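Local coordinates for metallo-beta-lactamase domain-containing protein (Enterococcus faecalis, PDB 2AZ4) that is of unknown function but binds two zinc ions in a metallo-beta-lactamase fold and may be an RNA exonuclease, at residues A286-L289 / L290-F293; E315-Y318 / D319-L322; N334-D337 / N338-E341; L353-D357 / P358-V362. All blocks are in the same frame, centred on the assembly; numbering follows the deposited sequence.

Contact 1: A286-L289 / L290-F293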
ATOM      1  N   ALA A 286      -9.209  15.910  -1.671  1.00 17.00           N
ATOM      2  CA  ALA A 286     -10.638  16.132  -1.486  1.00 17.65           C
ATOM      3  C   ALA A 286     -11.438  15.317  -2.486  1.00 17.50           C
ATOM      4  O   ALA A 286     -12.451  14.710  -2.137  1.00 18.50           O
ATOM      5  CB  ALA A 286     -10.976  17.625  -1.620  1.00 17.70           C
ATOM      6  N   ALA A 287     -10.982  15.297  -3.731  1.00 17.85           N
ATOM      7  CA  ALA A 287     -11.701  14.588  -4.781  1.00 17.87           C
ATOM      8  C   ALA A 287     -11.742  13.078  -4.541  1.00 17.95           C
ATOM      9  O   ALA A 287     -12.782  12.443  -4.758  1.00 18.09           O
ATOM     10  CB  ALA A 287     -11.095  14.895  -6.150  1.00 17.78           C
ATOM     11  N   LEU A 288     -10.600  12.512  -4.136  1.00 17.72           N
ATOM     12  CA  LEU A 288     -10.498  11.095  -3.746  1.00 17.77           C
ATOM     13  C   LEU A 288     -11.456  10.766  -2.592  1.00 17.93           C
ATOM     14  O   LEU A 288     -12.145   9.741  -2.593  1.00 16.63           O
ATOM     15  CB  LEU A 288      -9.055  10.746  -3.323  1.00 16.72           C
ATOM     16  CG  LEU A 288      -8.762   9.257  -3.032  1.00 17.75           C
ATOM     17  CD1 LEU A 288      -9.234   8.318  -4.181  1.00 14.42           C
ATOM     18  CD2 LEU A 288      -7.266   9.072  -2.736  1.00 16.02           C
ATOM     19  N   LEU A 289     -11.480  11.643  -1.600  1.00 18.79           N
ATOM     20  CA  LEU A 289     -12.370  11.468  -0.459  1.00 20.31           C
ATOM     21  C   LEU A 289     -13.830  11.437  -0.875  1.00 20.97           C
ATOM     22  O   LEU A 289     -14.650  10.660  -0.328  1.00 21.76           O
ATOM     23  CB  LEU A 289     -12.174  12.625   0.496  1.00 20.96           C
ATOM     24  CG  LEU A 289     -12.765  12.403   1.866  1.00 22.57           C
ATOM     25  CD1 LEU A 289     -11.844  11.514   2.669  1.00 25.42           C
ATOM     26  CD2 LEU A 289     -12.883  13.739   2.523  1.00 26.37           C
ATOM     27  N   LEU A 290     -14.157  12.306  -1.823  1.00 20.92           N
ATOM     28  CA  LEU A 290     -15.511  12.415  -2.342  1.00 21.16           C
ATOM     29  C   LEU A 290     -15.826  11.130  -3.094  1.00 21.42           C
ATOM     30  O   LEU A 290     -16.886  10.557  -2.919  1.00 21.72           O
ATOM     31  CB  LEU A 290     -15.655  13.640  -3.258  1.00 20.55           C
ATOM     32  CG  LEU A 290     -16.977  13.839  -4.028  1.00 21.37           C
ATOM     33  CD1 LEU A 290     -18.188  13.939  -3.075  1.00 19.53           C
ATOM     34  CD2 LEU A 290     -16.890  15.067  -4.931  1.00 20.82           C
ATOM     35  N   GLU A 291     -14.874  10.658  -3.891  1.00 22.11           N
ATOM     36  CA  GLU A 291     -15.084   9.463  -4.698  1.00 22.55           C
ATOM     37  C   GLU A 291     -15.300   8.201  -3.846  1.00 22.75           C
ATOM     38  O   GLU A 291     -16.240   7.441  -4.080  1.00 22.93           O
ATOM     39  CB  GLU A 291     -13.907   9.258  -5.656  1.00 22.68           C
ATOM     40  CG  GLU A 291     -14.165   8.133  -6.635  1.00 25.16           C
ATOM     41  CD  GLU A 291     -12.957   7.800  -7.467  1.00 29.32           C
ATOM     42  OE1 GLU A 291     -11.950   8.527  -7.351  1.00 31.00           O
ATOM     43  OE2 GLU A 291     -13.015   6.806  -8.229  1.00 30.50           O
ATOM     44  N   VAL A 292     -14.443   8.018  -2.843  1.00 22.52           N
ATOM     45  CA  VAL A 292     -14.455   6.847  -1.968  1.00 22.76           C
ATOM     46  C   VAL A 292     -15.569   6.869  -0.895  1.00 22.80           C
ATOM     47  O   VAL A 292     -16.226   5.853  -0.661  1.00 23.02           O
ATOM     48  CB  VAL A 292     -13.034   6.643  -1.310  1.00 22.97           C
ATOM     49  CG1 VAL A 292     -13.057   5.543  -0.271  1.00 25.00           C
ATOM     50  CG2 VAL A 292     -12.002   6.296  -2.373  1.00 22.88           C
ATOM     51  N   PHE A 293     -15.765   8.011  -0.234  1.00 23.41           N
ATOM     52  CA  PHE A 293     -16.681   8.118   0.907  1.00 23.82           C
ATOM     53  C   PHE A 293     -17.896   9.020   0.726  1.00 23.83           C
ATOM     54  O   PHE A 293     -18.768   9.065   1.604  1.00 23.70           O
ATOM     55  CB  PHE A 293     -15.926   8.585   2.159  1.00 24.45           C
ATOM     56  CG  PHE A 293     -14.972   7.571   2.710  1.00 26.45           C
ATOM     57  CD1 PHE A 293     -15.400   6.282   3.007  1.00 27.89           C
ATOM     58  CD2 PHE A 293     -13.648   7.897   2.936  1.00 28.23           C
ATOM     59  CE1 PHE A 293     -14.524   5.347   3.521  1.00 29.17           C
ATOM     60  CE2 PHE A 293     -12.756   6.949   3.437  1.00 27.71           C
ATOM     61  CZ  PHE A 293     -13.195   5.683   3.732  1.00 27.71           C
TER
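Four successive i to i+4 bonds join Ala286-Leu289 to Leu290-Phe293 as the last turns of helix 283-293, from Leu290 N to Ala286 O (3.0 Å) through to Phe293 N on Leu289 O (2.9 Å). The straightest is Val292 N to Leu288 O, with an N-H...O angle of 165°. On the same flank the side chains of Leu288 and Val292 run side by side, and Leu288 CD1 rests 3.9 Å from Val292 CG2. That methyl is the branch of Val292 beside its backbone N; the other, CG1, sits over the centre of the Phe293 ring. The helix is the crossover of a beta-alpha-beta unit that links strand 278-282 to strand 298-300 in the parallel sheet. Leu289 looks to another flank. With its CG anti to the backbone N (chi1 -165°), it brings CD1 to the edge of the Phe293 ring, near the ring plane and 4.1 Å from Phe293 CD2. Both residues also pack on Val265 of helix 265-274, while Tyr170 meets the Phe293 ring edge-to-face. Leu288 and Val292 instead face helix 114-123, through Ile119 and Met118 respectively, and the side chain of Leu288 is about 11 Å from that of the zinc ligand His94.

Contact 2: E315-Y318 / D319-L322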
ATOM      1  N   GLU A 315     -14.234  25.867  -2.244  1.00 21.05           N
ATOM      2  CA  GLU A 315     -12.833  26.190  -2.506  1.00 20.94           C
ATOM      3  C   GLU A 315     -12.441  27.311  -1.595  1.00 20.95           C
ATOM      4  O   GLU A 315     -13.191  28.274  -1.440  1.00 20.78           O
ATOM      5  CB  GLU A 315     -12.608  26.602  -3.955  1.00 20.30           C
ATOM      6  CG  GLU A 315     -11.117  26.860  -4.284  1.00 20.88           C
ATOM      7  CD  GLU A 315     -10.893  27.431  -5.670  1.00 22.31           C
ATOM      8  OE1 GLU A 315     -11.824  27.362  -6.508  1.00 27.02           O
ATOM      9  OE2 GLU A 315      -9.782  27.947  -5.930  1.00 25.15           O
ATOM     10  N   ILE A 316     -11.266  27.167  -0.987  1.00 21.00           N
ATOM     11  CA  ILE A 316     -10.638  28.227  -0.211  1.00 21.20           C
ATOM     12  C   ILE A 316      -9.398  28.666  -0.994  1.00 21.12           C
ATOM     13  O   ILE A 316      -8.630  27.820  -1.486  1.00 20.83           O
ATOM     14  CB  ILE A 316     -10.209  27.751   1.197  1.00 20.90           C
ATOM     15  CG1 ILE A 316     -11.326  26.965   1.916  1.00 21.30           C
ATOM     16  CG2 ILE A 316      -9.642  28.922   2.036  1.00 21.33           C
ATOM     17  CD1 ILE A 316     -12.591  27.768   2.305  1.00 23.46           C
ATOM     18  N   PRO A 317      -9.227  29.987  -1.188  1.00 21.64           N
ATOM     19  CA  PRO A 317      -7.996  30.423  -1.872  1.00 21.57           C
ATOM     20  C   PRO A 317      -6.750  30.092  -1.055  1.00 21.42           C
ATOM     21  O   PRO A 317      -6.743  30.265   0.166  1.00 21.14           O
ATOM     22  CB  PRO A 317      -8.166  31.940  -1.978  1.00 22.16           C
ATOM     23  CG  PRO A 317      -9.656  32.185  -1.788  1.00 22.87           C
ATOM     24  CD  PRO A 317     -10.120  31.112  -0.853  1.00 21.36           C
ATOM     25  N   TYR A 318      -5.715  29.594  -1.731  1.00 21.61           N
ATOM     26  CA  TYR A 318      -4.419  29.371  -1.105  1.00 21.83           C
ATOM     27  C   TYR A 318      -3.939  30.595  -0.283  1.00 22.34           C
ATOM     28  O   TYR A 318      -3.432  30.461   0.838  1.00 21.63           O
ATOM     29  CB  TYR A 318      -3.404  29.006  -2.189  1.00 21.50           C
ATOM     30  CG  TYR A 318      -1.976  28.815  -1.716  1.00 22.48           C
ATOM     31  CD1 TYR A 318      -1.671  27.959  -0.655  1.00 21.81           C
ATOM     32  CD2 TYR A 318      -0.921  29.461  -2.370  1.00 22.41           C
ATOM     33  CE1 TYR A 318      -0.350  27.756  -0.237  1.00 22.04           C
ATOM     34  CE2 TYR A 318       0.401  29.271  -1.961  1.00 21.67           C
ATOM     35  CZ  TYR A 318       0.674  28.419  -0.895  1.00 21.47           C
ATOM     36  OH  TYR A 318       1.967  28.233  -0.495  1.00 21.62           O
ATOM     37  N   ASP A 319      -4.116  31.779  -0.864  1.00 22.69           N
ATOM     38  CA  ASP A 319      -3.753  33.060  -0.241  1.00 23.20           C
ATOM     39  C   ASP A 319      -4.401  33.244   1.141  1.00 22.87           C
ATOM     40  O   ASP A 319      -3.760  33.730   2.076  1.00 22.10           O
ATOM     41  CB  ASP A 319      -4.142  34.198  -1.212  1.00 23.71           C
ATOM     42  CG  ASP A 319      -3.750  35.568  -0.714  1.00 26.07           C
ATOM     43  OD1 ASP A 319      -2.546  35.772  -0.422  1.00 28.75           O
ATOM     44  OD2 ASP A 319      -4.645  36.448  -0.614  1.00 28.07           O
ATOM     45  N   THR A 320      -5.671  32.844   1.264  1.00 23.14           N
ATOM     46  CA  THR A 320      -6.383  32.864   2.542  1.00 23.38           C
ATOM     47  C   THR A 320      -5.805  31.862   3.554  1.00 23.13           C
ATOM     48  O   THR A 320      -5.647  32.171   4.730  1.00 23.28           O
ATOM     49  CB  THR A 320      -7.905  32.616   2.333  1.00 23.67           C
ATOM     50  OG1 THR A 320      -8.402  33.552   1.384  1.00 24.20           O
ATOM     51  CG2 THR A 320      -8.697  32.773   3.636  1.00 24.04           C
ATOM     52  N   LEU A 321      -5.487  30.657   3.094  1.00 23.24           N
ATOM     53  CA  LEU A 321      -4.905  29.649   3.971  1.00 22.96           C
ATOM     54  C   LEU A 321      -3.600  30.116   4.585  1.00 22.49           C
ATOM     55  O   LEU A 321      -3.341  29.889   5.783  1.00 21.27           O
ATOM     56  CB  LEU A 321      -4.669  28.364   3.188  1.00 23.03           C
ATOM     57  CG  LEU A 321      -5.566  27.128   3.323  1.00 25.24           C
ATOM     58  CD1 LEU A 321      -6.962  27.340   3.985  1.00 22.36           C
ATOM     59  CD2 LEU A 321      -5.613  26.374   2.011  1.00 23.33           C
ATOM     60  N   LEU A 322      -2.770  30.775   3.764  1.00 21.97           N
ATOM     61  CA  LEU A 322      -1.464  31.220   4.210  1.00 21.91           C
ATOM     62  C   LEU A 322      -1.554  32.222   5.360  1.00 22.20           C
ATOM     63  O   LEU A 322      -0.666  32.268   6.198  1.00 21.82           O
ATOM     64  CB  LEU A 322      -0.658  31.803   3.047  1.00 22.27           C
ATOM     65  CG  LEU A 322      -0.150  30.847   1.976  1.00 22.84           C
ATOM     66  CD1 LEU A 322       0.614  31.661   0.949  1.00 20.95           C
ATOM     67  CD2 LEU A 322       0.752  29.742   2.599  1.00 23.69           C
TER
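Leu322 lays a methyl over the ring of Tyr318, one helical turn earlier. Its CD1 stands 4.0 Å from the ring centroid and 23° off the ring normal, a CH-pi contact displaced toward the rim on the CZ and CE2 side. The second methyl, CD2, comes nearest to Tyr318 CE1, at 3.6 Å, so both methyls approach from the same face, CD1 over the ring and CD2 out beyond its CE1-CZ rim. The tyrosine reaches this place because its CG is anti to the backbone N (chi1 177°), which swings the ring round to lie beneath the Leu322 methyls. A second apolar touch lies on another flank, where Ile316 CG2 meets Leu321 CD1 at 3.7 Å and the two side chains cross at about a right angle. In the backbone, Pro317 O takes two N-H groups: a sound bond from Leu321 N (3.2 Å) and a weak one from Thr320 N. Leu322 N closes the next turn on Tyr318 O at 3.0 Å. Farther out, the hydroxyl of Tyr318 is hydrogen-bonded to Asn338 ND2, which ties the far end of the ring to the loop 334-341, and Trp330 of strand 328-331 packs against Tyr318, Leu321 and Leu322. Val280 of strand 278-282 lies against both Ile316 and Leu321. Pro317 occupies the N-cap position, and the arrangement is that of a first helical turn, here the start of the short helix 318-323 that leads from strand 298-300 into strand 328-331 of the parallel sheet.

Contact 3: N334-D337 / N338-E341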
ATOM      1  N   ASN A 334       3.450  21.382  -0.766  1.00 17.63           N
ATOM      2  CA  ASN A 334       4.603  22.029  -1.362  1.00 17.96           C
ATOM      3  C   ASN A 334       4.648  23.513  -0.966  1.00 17.56           C
ATOM      4  O   ASN A 334       3.888  23.944  -0.120  1.00 17.34           O
ATOM      5  CB  ASN A 334       4.618  21.871  -2.894  1.00 18.56           C
ATOM      6  CG  ASN A 334       3.422  22.557  -3.574  1.00 19.82           C
ATOM      7  OD1 ASN A 334       2.607  23.229  -2.930  1.00 20.48           O
ATOM      8  ND2 ASN A 334       3.323  22.388  -4.887  1.00 21.91           N
ATOM      9  N   GLN A 335       5.555  24.267  -1.584  1.00 17.44           N
ATOM     10  CA  GLN A 335       5.819  25.669  -1.242  1.00 17.44           C
ATOM     11  C   GLN A 335       5.946  25.881   0.254  1.00 17.00           C
ATOM     12  O   GLN A 335       5.292  26.760   0.805  1.00 16.56           O
ATOM     13  CB  GLN A 335       4.742  26.604  -1.821  1.00 17.12           C
ATOM     14  CG  GLN A 335       4.784  26.706  -3.329  1.00 18.48           C
ATOM     15  CD  GLN A 335       3.977  27.901  -3.836  1.00 19.21           C
ATOM     16  OE1 GLN A 335       4.395  29.068  -3.693  1.00 16.65           O
ATOM     17  NE2 GLN A 335       2.807  27.620  -4.396  1.00 16.88           N
ATOM     18  N   PHE A 336       6.768  25.074   0.917  1.00 17.02           N
ATOM     19  CA  PHE A 336       6.823  25.137   2.389  1.00 18.77           C
ATOM     20  C   PHE A 336       7.425  26.459   2.864  1.00 18.65           C
ATOM     21  O   PHE A 336       7.228  26.853   4.011  1.00 18.23           O
ATOM     22  CB  PHE A 336       7.565  23.921   2.995  1.00 19.03           C
ATOM     23  CG  PHE A 336       6.806  22.637   2.872  1.00 20.12           C
ATOM     24  CD1 PHE A 336       6.017  22.183   3.911  1.00 21.74           C
ATOM     25  CD2 PHE A 336       6.871  21.880   1.699  1.00 21.75           C
ATOM     26  CE1 PHE A 336       5.307  20.978   3.787  1.00 22.65           C
ATOM     27  CE2 PHE A 336       6.139  20.679   1.568  1.00 21.50           C
ATOM     28  CZ  PHE A 336       5.371  20.242   2.597  1.00 21.10           C
ATOM     29  N   ASP A 337       8.128  27.153   1.960  1.00 19.14           N
ATOM     30  CA  ASP A 337       8.766  28.452   2.275  1.00 19.70           C
ATOM     31  C   ASP A 337       7.721  29.545   2.541  1.00 19.13           C
ATOM     32  O   ASP A 337       8.044  30.608   3.068  1.00 19.40           O
ATOM     33  CB  ASP A 337       9.786  28.823   1.179  1.00 20.34           C
ATOM     34  CG  ASP A 337      10.550  30.121   1.461  1.00 24.19           C
ATOM     35  OD1 ASP A 337      11.174  30.250   2.549  1.00 27.10           O
ATOM     36  OD2 ASP A 337      10.551  31.006   0.564  1.00 27.43           O
ATOM     37  N   ASN A 338       6.451  29.257   2.240  1.00 18.80           N
ATOM     38  CA  ASN A 338       5.358  30.229   2.477  1.00 18.85           C
ATOM     39  C   ASN A 338       4.655  30.113   3.821  1.00 19.23           C
ATOM     40  O   ASN A 338       3.847  30.972   4.176  1.00 19.59           O
ATOM     41  CB  ASN A 338       4.319  30.146   1.361  1.00 18.28           C
ATOM     42  CG  ASN A 338       4.845  30.689   0.045  1.00 18.51           C
ATOM     43  OD1 ASN A 338       5.672  31.595   0.026  1.00 20.46           O
ATOM     44  ND2 ASN A 338       4.360  30.144  -1.053  1.00 18.16           N
ATOM     45  N   LEU A 339       4.947  29.045   4.554  1.00 20.01           N
ATOM     46  CA  LEU A 339       4.325  28.813   5.857  1.00 20.76           C
ATOM     47  C   LEU A 339       4.861  29.847   6.806  1.00 21.27           C
ATOM     48  O   LEU A 339       5.959  30.358   6.618  1.00 20.99           O
ATOM     49  CB  LEU A 339       4.657  27.404   6.377  1.00 20.66           C
ATOM     50  CG  LEU A 339       4.085  26.177   5.651  1.00 19.79           C
ATOM     51  CD1 LEU A 339       4.586  24.896   6.289  1.00 18.57           C
ATOM     52  CD2 LEU A 339       2.558  26.200   5.627  1.00 21.31           C
ATOM     53  N   GLN A 340       4.097  30.137   7.844  1.00 21.98           N
ATOM     54  CA  GLN A 340       4.499  31.155   8.776  1.00 22.60           C
ATOM     55  C   GLN A 340       5.602  30.674   9.710  1.00 23.23           C
ATOM     56  O   GLN A 340       5.620  29.515  10.137  1.00 22.32           O
ATOM     57  CB  GLN A 340       3.302  31.608   9.593  1.00 22.95           C
ATOM     58  CG  GLN A 340       2.151  32.085   8.753  1.00 24.59           C
ATOM     59  CD  GLN A 340       0.896  32.242   9.567  1.00 24.52           C
ATOM     60  OE1 GLN A 340       0.941  32.350  10.797  1.00 24.76           O
ATOM     61  NE2 GLN A 340      -0.234  32.263   8.891  1.00 24.86           N
ATOM     62  N   GLU A 341       6.522  31.592  10.008  1.00 23.37           N
ATOM     63  CA  GLU A 341       7.501  31.412  11.064  1.00 24.98           C
ATOM     64  C   GLU A 341       6.790  31.161  12.392  1.00 24.01           C
ATOM     65  O   GLU A 341       5.839  31.881  12.766  1.00 24.57           O
ATOM     66  CB  GLU A 341       8.413  32.649  11.137  1.00 25.98           C
ATOM     67  CG  GLU A 341       9.548  32.559  12.125  1.00 30.10           C
ATOM     68  CD  GLU A 341      10.746  33.431  11.731  1.00 38.35           C
ATOM     69  OE1 GLU A 341      10.884  33.779  10.518  1.00 40.21           O
ATOM     70  OE2 GLU A 341      11.561  33.756  12.639  1.00 40.85           O
TER
HETATM   71  O   HOH W   1       8.246  31.426  -1.001  1.00 17.51           O
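Asn338 ND2 is shared between two oxygens, one of them Tyr318 OH of helix 318-323. To the other, Gln335 OE1, it gives a weak bond, 2.9 Å long but bent to 117° at the hydrogen. The two amide planes stand 69° apart, so the glutamine and asparagine groups meet at a steep angle and not as a flat pair. On the other side of the same amide, Asn338 OD1 accepts from a water at 2.8 Å, and that water also donates to Asp337 OD2, bridging two adjacent side chains. The backbone turns tightly beneath them: Asn338 N bonds to Gln335 O (3.1 Å) and Leu339 N to Phe336 O (3.2 Å), both i to i+3, as in a 3-10 turn. Phe336 and Leu339 run side by side, with Leu339 CD1 3.9 Å from Phe336 CD1. This short turn lies in the connection between strands 328-331 and 344-348 of the parallel sheet. Lys370 NZ, just past the end of helix 358-369, bonds to the carbonyls of Asp337 and Leu339, Phe363 of that helix meets the Phe336 ring edge-to-face, and helix 318-323 touches Gln335 and Asn338.

Contact 4: L353-D357 / P358-V362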
ATOM      1  N   LEU A 353       9.471   9.911   3.913  1.00 23.38           N
ATOM      2  CA  LEU A 353       8.967   9.006   4.954  1.00 25.49           C
ATOM      3  C   LEU A 353       9.790   9.023   6.239  1.00 26.98           C
ATOM      4  O   LEU A 353       9.241   9.040   7.359  1.00 27.97           O
ATOM      5  CB  LEU A 353       8.854   7.580   4.391  1.00 24.94           C
ATOM      6  CG  LEU A 353       7.549   7.024   3.778  1.00 26.63           C
ATOM      7  CD1 LEU A 353       6.505   8.048   3.411  1.00 26.07           C
ATOM      8  CD2 LEU A 353       7.792   6.086   2.599  1.00 25.57           C
ATOM      9  N   GLY A 354      11.103   9.031   6.086  1.00 28.28           N
ATOM     10  CA  GLY A 354      12.001   8.933   7.229  1.00 30.16           C
ATOM     11  C   GLY A 354      13.433   9.064   6.774  1.00 31.82           C
ATOM     12  O   GLY A 354      13.706   9.272   5.580  1.00 31.03           O
ATOM     13  N   ASP A 355      14.343   8.918   7.730  1.00 34.01           N
ATOM     14  CA  ASP A 355      15.726   9.326   7.560  1.00 35.92           C
ATOM     15  C   ASP A 355      16.499   8.445   6.589  1.00 36.82           C
ATOM     16  O   ASP A 355      17.579   8.829   6.110  1.00 37.30           O
ATOM     17  CB  ASP A 355      16.432   9.395   8.913  1.00 36.84           C
ATOM     18  CG  ASP A 355      17.466  10.506   8.964  1.00 40.20           C
ATOM     19  OD1 ASP A 355      17.400  11.332   9.900  1.00 43.13           O
ATOM     20  OD2 ASP A 355      18.333  10.571   8.057  1.00 43.53           O
ATOM     21  N   PHE A 356      15.943   7.281   6.276  1.00 37.12           N
ATOM     22  CA  PHE A 356      16.471   6.462   5.190  1.00 37.86           C
ATOM     23  C   PHE A 356      16.389   7.220   3.839  1.00 37.60           C
ATOM     24  O   PHE A 356      17.031   6.834   2.854  1.00 37.82           O
ATOM     25  CB  PHE A 356      15.710   5.133   5.125  1.00 38.40           C
ATOM     26  CG  PHE A 356      14.318   5.264   4.574  1.00 40.58           C
ATOM     27  CD1 PHE A 356      14.062   4.995   3.223  1.00 42.05           C
ATOM     28  CD2 PHE A 356      13.265   5.690   5.391  1.00 40.66           C
ATOM     29  CE1 PHE A 356      12.770   5.144   2.699  1.00 43.59           C
ATOM     30  CE2 PHE A 356      11.985   5.841   4.877  1.00 41.92           C
ATOM     31  CZ  PHE A 356      11.733   5.567   3.521  1.00 41.63           C
ATOM     32  N   ASP A 357      15.585   8.284   3.802  1.00 36.99           N
ATOM     33  CA  ASP A 357      15.392   9.114   2.601  1.00 36.67           C
ATOM     34  C   ASP A 357      16.240  10.370   2.757  1.00 36.10           C
ATOM     35  O   ASP A 357      16.054  11.120   3.724  1.00 36.22           O
ATOM     36  CB  ASP A 357      13.899   9.483   2.424  1.00 36.37           C
ATOM     37  CG  ASP A 357      13.600  10.224   1.104  1.00 36.72           C
ATOM     38  OD1 ASP A 357      12.422  10.252   0.693  1.00 34.38           O
ATOM     39  OD2 ASP A 357      14.516  10.785   0.468  1.00 38.01           O
ATOM     40  N   PRO A 358      17.179  10.604   1.812  1.00 35.84           N
ATOM     41  CA  PRO A 358      18.047  11.801   1.876  1.00 35.39           C
ATOM     42  C   PRO A 358      17.256  13.127   1.877  1.00 34.41           C
ATOM     43  O   PRO A 358      17.712  14.117   2.454  1.00 34.54           O
ATOM     44  CB  PRO A 358      18.922  11.679   0.622  1.00 35.40           C
ATOM     45  CG  PRO A 358      18.841  10.232   0.227  1.00 36.10           C
ATOM     46  CD  PRO A 358      17.476   9.767   0.634  1.00 35.77           C
ATOM     47  N   GLN A 359      16.072  13.130   1.266  1.00 33.16           N
ATOM     48  CA  GLN A 359      15.189  14.305   1.296  1.00 32.30           C
ATOM     49  C   GLN A 359      14.681  14.664   2.699  1.00 31.02           C
ATOM     50  O   GLN A 359      14.326  15.808   2.959  1.00 30.61           O
ATOM     51  CB  GLN A 359      14.000  14.108   0.364  1.00 32.72           C
ATOM     52  CG  GLN A 359      14.270  14.353  -1.101  1.00 35.78           C
ATOM     53  CD  GLN A 359      12.963  14.475  -1.889  1.00 40.39           C
ATOM     54  OE1 GLN A 359      12.792  13.860  -2.949  1.00 41.07           O
ATOM     55  NE2 GLN A 359      12.018  15.247  -1.347  1.00 42.77           N
ATOM     56  N   TYR A 360      14.641  13.677   3.588  1.00 30.10           N
ATOM     57  CA  TYR A 360      14.093  13.856   4.922  1.00 29.35           C
ATOM     58  C   TYR A 360      14.859  14.932   5.669  1.00 29.18           C
ATOM     59  O   TYR A 360      14.268  15.893   6.146  1.00 28.99           O
ATOM     60  CB  TYR A 360      14.090  12.523   5.677  1.00 28.85           C
ATOM     61  CG  TYR A 360      13.236  12.507   6.910  1.00 27.64           C
ATOM     62  CD1 TYR A 360      11.848  12.442   6.815  1.00 27.58           C
ATOM     63  CD2 TYR A 360      13.806  12.558   8.177  1.00 27.87           C
ATOM     64  CE1 TYR A 360      11.049  12.420   7.946  1.00 26.49           C
ATOM     65  CE2 TYR A 360      13.012  12.542   9.329  1.00 26.91           C
ATOM     66  CZ  TYR A 360      11.636  12.467   9.204  1.00 28.78           C
ATOM     67  OH  TYR A 360      10.827  12.451  10.332  1.00 27.95           O
ATOM     68  N   ARG A 361      16.183  14.785   5.725  1.00 29.84           N
ATOM     69  CA  ARG A 361      17.069  15.795   6.304  1.00 30.11           C
ATOM     70  C   ARG A 361      16.909  17.192   5.716  1.00 29.21           C
ATOM     71  O   ARG A 361      16.828  18.162   6.469  1.00 28.86           O
ATOM     72  CB  ARG A 361      18.538  15.373   6.195  1.00 31.08           C
ATOM     73  CG  ARG A 361      19.467  16.137   7.151  1.00 35.56           C
ATOM     74  CD  ARG A 361      18.948  16.056   8.605  1.00 43.32           C
ATOM     75  NE  ARG A 361      19.985  16.409   9.579  1.00 48.34           N
ATOM     76  CZ  ARG A 361      20.861  15.549  10.102  1.00 50.94           C
ATOM     77  NH1 ARG A 361      20.839  14.255   9.759  1.00 51.57           N
ATOM     78  NH2 ARG A 361      21.766  15.983  10.976  1.00 51.30           N
ATOM     79  N   VAL A 362      16.872  17.304   4.387  1.00 28.32           N
ATOM     80  CA  VAL A 362      16.723  18.622   3.765  1.00 27.69           C
ATOM     81  C   VAL A 362      15.381  19.264   4.118  1.00 26.78           C
ATOM     82  O   VAL A 362      15.311  20.476   4.386  1.00 26.80           O
ATOM     83  CB  VAL A 362      17.118  18.666   2.215  1.00 28.74           C
ATOM     84  CG1 VAL A 362      17.435  17.309   1.659  1.00 28.75           C
ATOM     85  CG2 VAL A 362      16.108  19.393   1.363  1.00 28.33           C
TER
HETATM   86  O   HOH W   2      17.555  12.173   5.696  1.00 26.96           O
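An N-cap aspartate begins helix 358-369, directly after a type I beta turn from Gly354 to Asp357. Asp357 OD2 accepts from Gln359 N at 2.9 Å, the amide arriving from above the carboxylate plane (47° out of it). A first torsion of -174° sets the Asp357 carboxylate beside the carbonyl carbon, near the first N-H groups of the helix. The main-chain oxygen of the same residue, Asp357 O, receives Tyr360 N at 2.9 Å, which makes the first turn of the helix, while inside the beta turn Asp357 N returns to Gly354 O (2.8 Å). Capping bond and turn together carry the chain from strand 344-348 of the parallel sheet into its following helix. The ring of Tyr360 leans over the turn, and Gly354 CA lies against its face, 3.7 Å from the centroid and 17° off the normal, in a CH-pi contact; Asp355 N stands over the same face, toward the rim. At the far end of the ring, Tyr360 OH is hydrogen-bonded to Arg376 NH1, which also donates to Leu353 O. A water links the loop to the helix, accepting from Arg361 N at 3.0 Å and lying within hydrogen-bonding distance of Asp357 O and Asp355 OD2. Nearer the zinc site, the side chain of Leu353 is about 9 Å from those of the zinc ligands His94 and Asp96.

The four contacts come in series along the chain, and all belong to the segment that builds the six-stranded parallel sheet, strands 256-260 to 373-376, with its connecting helices and loops. Contacts 2 and 3 are neighbours, their centres about 13 Å apart; Leu322 O and Gln340 NE2 lie 2.7 Å apart in a probable hydrogen bond, so helix 318-323 and the loop 334-341 form one outer patch. Contact 1 lies about 20 Å from contact 2, and contact 4 about 18 Å from contact 3, centre to centre, without touching. Contacts 2 and 3 are away from the zinc ions, whereas contacts 1 and 4 have side chains about 9 to 11 Å from zinc ligands.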